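Local coordinates for protein AvtR (Acidianus filamentous virus 6, PDB 4HV0) that is a viral transcriptional regulator of the ribbon-helix-helix class that probably acts by binding DNA, at residues A[84-88]-A[89-93]. Residues are numbered along the deposited sequence; the frame is centred on the assembly and turned at random.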
ATOM      1  N   ARG A  84      -3.717   2.055  15.605  1.00 49.07           N
ATOM      2  CA  ARG A  84      -3.761   3.414  15.155  1.00 49.47           C
ATOM      3  C   ARG A  84      -5.185   3.742  14.695  1.00 46.47           C
ATOM      4  O   ARG A  84      -5.541   4.902  14.499  1.00 45.12           O
ATOM      5  CB  ARG A  84      -2.767   3.478  13.996  1.00 49.95           C
ATOM      6  CG  ARG A  84      -2.609   4.813  13.349  1.00 49.48           C
ATOM      7  CD  ARG A  84      -1.993   5.760  14.318  1.00 53.77           C
ATOM      8  NE  ARG A  84      -2.144   7.090  13.784  1.00 55.63           N
ATOM      9  CZ  ARG A  84      -1.729   8.187  14.371  1.00 52.88           C
ATOM     10  NH1 ARG A  84      -1.075   8.125  15.513  1.00 54.42           N
ATOM     11  NH2 ARG A  84      -1.952   9.346  13.777  1.00 61.16           N
ATOM     12  N   GLY A  85      -5.993   2.703  14.475  1.00 44.64           N
ATOM     13  CA  GLY A  85      -7.380   2.878  14.057  1.00 45.47           C
ATOM     14  C   GLY A  85      -7.520   3.318  12.617  1.00 43.99           C
ATOM     15  O   GLY A  85      -8.279   4.204  12.325  1.00 46.63           O
ATOM     16  N   THR A  86      -6.768   2.713  11.712  1.00 46.49           N
ATOM     17  CA  THR A  86      -6.789   3.154  10.315  1.00 44.49           C
ATOM     18  C   THR A  86      -6.682   1.967   9.410  1.00 46.35           C
ATOM     19  O   THR A  86      -6.120   0.945   9.801  1.00 47.45           O
ATOM     20  CB  THR A  86      -5.676   4.184   9.954  1.00 48.89           C
ATOM     21  OG1 THR A  86      -5.966   4.789   8.668  1.00 45.93           O
ATOM     22  CG2 THR A  86      -4.217   3.583  10.008  1.00 42.16           C
ATOM     23  N   THR A  87      -7.291   2.093   8.227  1.00 45.33           N
ATOM     24  CA  THR A  87      -7.109   1.138   7.199  1.00 42.30           C
ATOM     25  C   THR A  87      -5.794   1.572   6.536  1.00 44.50           C
ATOM     26  O   THR A  87      -5.301   2.698   6.696  1.00 41.01           O
ATOM     27  CB  THR A  87      -8.220   1.186   6.131  1.00 42.18           C
ATOM     28  OG1 THR A  87      -8.319   2.517   5.669  1.00 50.31           O
ATOM     29  CG2 THR A  87      -9.557   0.747   6.613  1.00 38.95           C
ATOM     30  N   LEU A  88      -5.221   0.659   5.778  1.00 46.36           N
ATOM     31  CA  LEU A  88      -4.042   0.967   5.055  1.00 44.96           C
ATOM     32  C   LEU A  88      -4.373   2.014   3.984  1.00 46.94           C
ATOM     33  O   LEU A  88      -3.573   2.948   3.731  1.00 48.93           O
ATOM     34  CB  LEU A  88      -3.504  -0.288   4.416  1.00 44.87           C
ATOM     35  CG  LEU A  88      -2.229  -0.042   3.625  1.00 42.99           C
ATOM     36  CD1 LEU A  88      -1.223   0.791   4.360  1.00 38.56           C
ATOM     37  CD2 LEU A  88      -1.711  -1.433   3.367  1.00 46.90           C
ATOM     38  N   ASN A  89      -5.532   1.860   3.347  1.00 44.51           N
ATOM     39  CA  ASN A  89      -5.914   2.767   2.252  1.00 42.75           C
ATOM     40  C   ASN A  89      -6.010   4.171   2.765  1.00 41.37           C
ATOM     41  O   ASN A  89      -5.526   5.080   2.146  1.00 42.94           O
ATOM     42  CB  ASN A  89      -7.269   2.407   1.617  1.00 44.56           C
ATOM     43  CG  ASN A  89      -7.712   3.415   0.530  1.00 42.37           C
ATOM     44  OD1 ASN A  89      -7.232   3.382  -0.598  1.00 53.53           O
ATOM     45  ND2 ASN A  89      -8.622   4.284   0.862  1.00 44.26           N
ATOM     46  N   ARG A  90      -6.673   4.353   3.900  1.00 41.13           N
ATOM     47  CA  ARG A  90      -6.820   5.679   4.425  1.00 40.62           C
ATOM     48  C   ARG A  90      -5.441   6.252   4.861  1.00 46.06           C
ATOM     49  O   ARG A  90      -5.189   7.429   4.658  1.00 43.10           O
ATOM     50  CB  ARG A  90      -7.771   5.708   5.603  1.00 41.47           C
ATOM     51  CG  ARG A  90      -8.125   7.130   6.059  1.00 36.44           C
ATOM     52  CD  ARG A  90      -9.014   7.031   7.271  1.00 39.85           C
ATOM     53  NE  ARG A  90      -8.327   7.586   8.438  1.00 47.54           N
ATOM     54  CZ  ARG A  90      -8.364   7.106   9.672  1.00 47.70           C
ATOM     55  NH1 ARG A  90      -9.064   6.041   9.968  1.00 53.39           N
ATOM     56  NH2 ARG A  90      -7.695   7.710  10.618  1.00 56.96           N
ATOM     57  N   PHE A  91      -4.572   5.410   5.418  1.00 39.47           N
ATOM     58  CA  PHE A  91      -3.240   5.837   5.785  1.00 49.05           C
ATOM     59  C   PHE A  91      -2.469   6.335   4.556  1.00 48.05           C
ATOM     60  O   PHE A  91      -1.967   7.438   4.554  1.00 50.23           O
ATOM     61  CB  PHE A  91      -2.542   4.661   6.465  1.00 52.69           C
ATOM     62  CG  PHE A  91      -1.098   4.851   6.735  1.00 51.97           C
ATOM     63  CD1 PHE A  91      -0.674   5.402   7.918  1.00 61.07           C
ATOM     64  CD2 PHE A  91      -0.159   4.356   5.858  1.00 62.85           C
ATOM     65  CE1 PHE A  91       0.675   5.533   8.182  1.00 70.67           C
ATOM     66  CE2 PHE A  91       1.193   4.463   6.118  1.00 63.99           C
ATOM     67  CZ  PHE A  91       1.613   5.056   7.275  1.00 63.20           C
ATOM     68  N   LEU A  92      -2.446   5.548   3.491  1.00 50.76           N
ATOM     69  CA  LEU A  92      -1.806   5.984   2.245  1.00 56.66           C
ATOM     70  C   LEU A  92      -2.473   7.230   1.650  1.00 57.51           C
ATOM     71  O   LEU A  92      -1.801   8.100   1.123  1.00 65.66           O
ATOM     72  CB  LEU A  92      -1.837   4.878   1.200  1.00 50.19           C
ATOM     73  CG  LEU A  92      -1.088   3.605   1.532  1.00 48.70           C
ATOM     74  CD1 LEU A  92      -1.532   2.505   0.598  1.00 45.19           C
ATOM     75  CD2 LEU A  92       0.409   3.859   1.391  1.00 49.44           C
ATOM     76  N   LYS A  93      -3.789   7.336   1.780  1.00 56.87           N
ATOM     77  CA  LYS A  93      -4.519   8.508   1.277  1.00 64.95           C
ATOM     78  C   LYS A  93      -4.131   9.790   2.015  1.00 62.92           C
ATOM     79  O   LYS A  93      -3.988  10.837   1.411  1.00 72.88           O
ATOM     80  CB  LYS A  93      -6.029   8.261   1.399  1.00 68.26           C
ATOM     81  CG  LYS A  93      -6.926   9.109   0.528  1.00 68.02           C
ATOM     82  CD  LYS A  93      -8.351   8.530   0.456  1.00 86.15           C
ATOM     83  CE  LYS A  93      -9.067   8.396   1.822  1.00 86.93           C
ATOM     84  NZ  LYS A  93     -10.447   7.806   1.834  1.00 81.96           N
TER
HETATM   85  O   HOH W   1      -6.122   7.231  13.182  1.00 46.36           O
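With chi1 at 53°, T87 places OG1 between its own backbone N and carbonyl carbon, facing the first turn of helix 88-97, while R90 sends CG anti to its N and bends at chi3, folding its guanidinium back over the loop. The first torsion produces a helix cap: R90 N donates to T87 OG1 at 3.0 Å, with an N-H...O angle of 159°, and the R90 CB lies against the same oxygen. The second brings R90 NH1 within 3.1 Å of G85 O. That bond uses a lone pair in the carbonyl plane, but it is bent at hydrogen to 146°, and the oxygen lies at the guanidinium edge, somewhat tilted from its plane. One guanidinium face rests on T86 OG1, 3.4 Å above its centre, a hydroxyl that itself donates to T87 O over 3.0 Å. T87 O therefore takes two donors, the other being F91 N at 3.1 Å, which joins the loop to the first helical turn. A water donates to R84 O and accepts a weak bond from R90 NH2, and R90 NE forms a salt bridge with E94, so G85 O and E94 probably limit the rotation of this flat group. On the apolar side, L88 CD1 lies 4.0 Å from both F91 CD2 and L92 CG, and T86 CG2 comes to F91 obliquely. L88 and L92 also reach L32 and I31 of helix 24-36, tying the turn to the body of the fold. Together, G85, with positive phi ending helix 71-84 in a Schellman motif, and T87, the N-cap of helix 88-97, form a short turn between two helices, closed by a Schellman motif on one and an N-cap on the other, in a protein of the ribbon-helix-helix class.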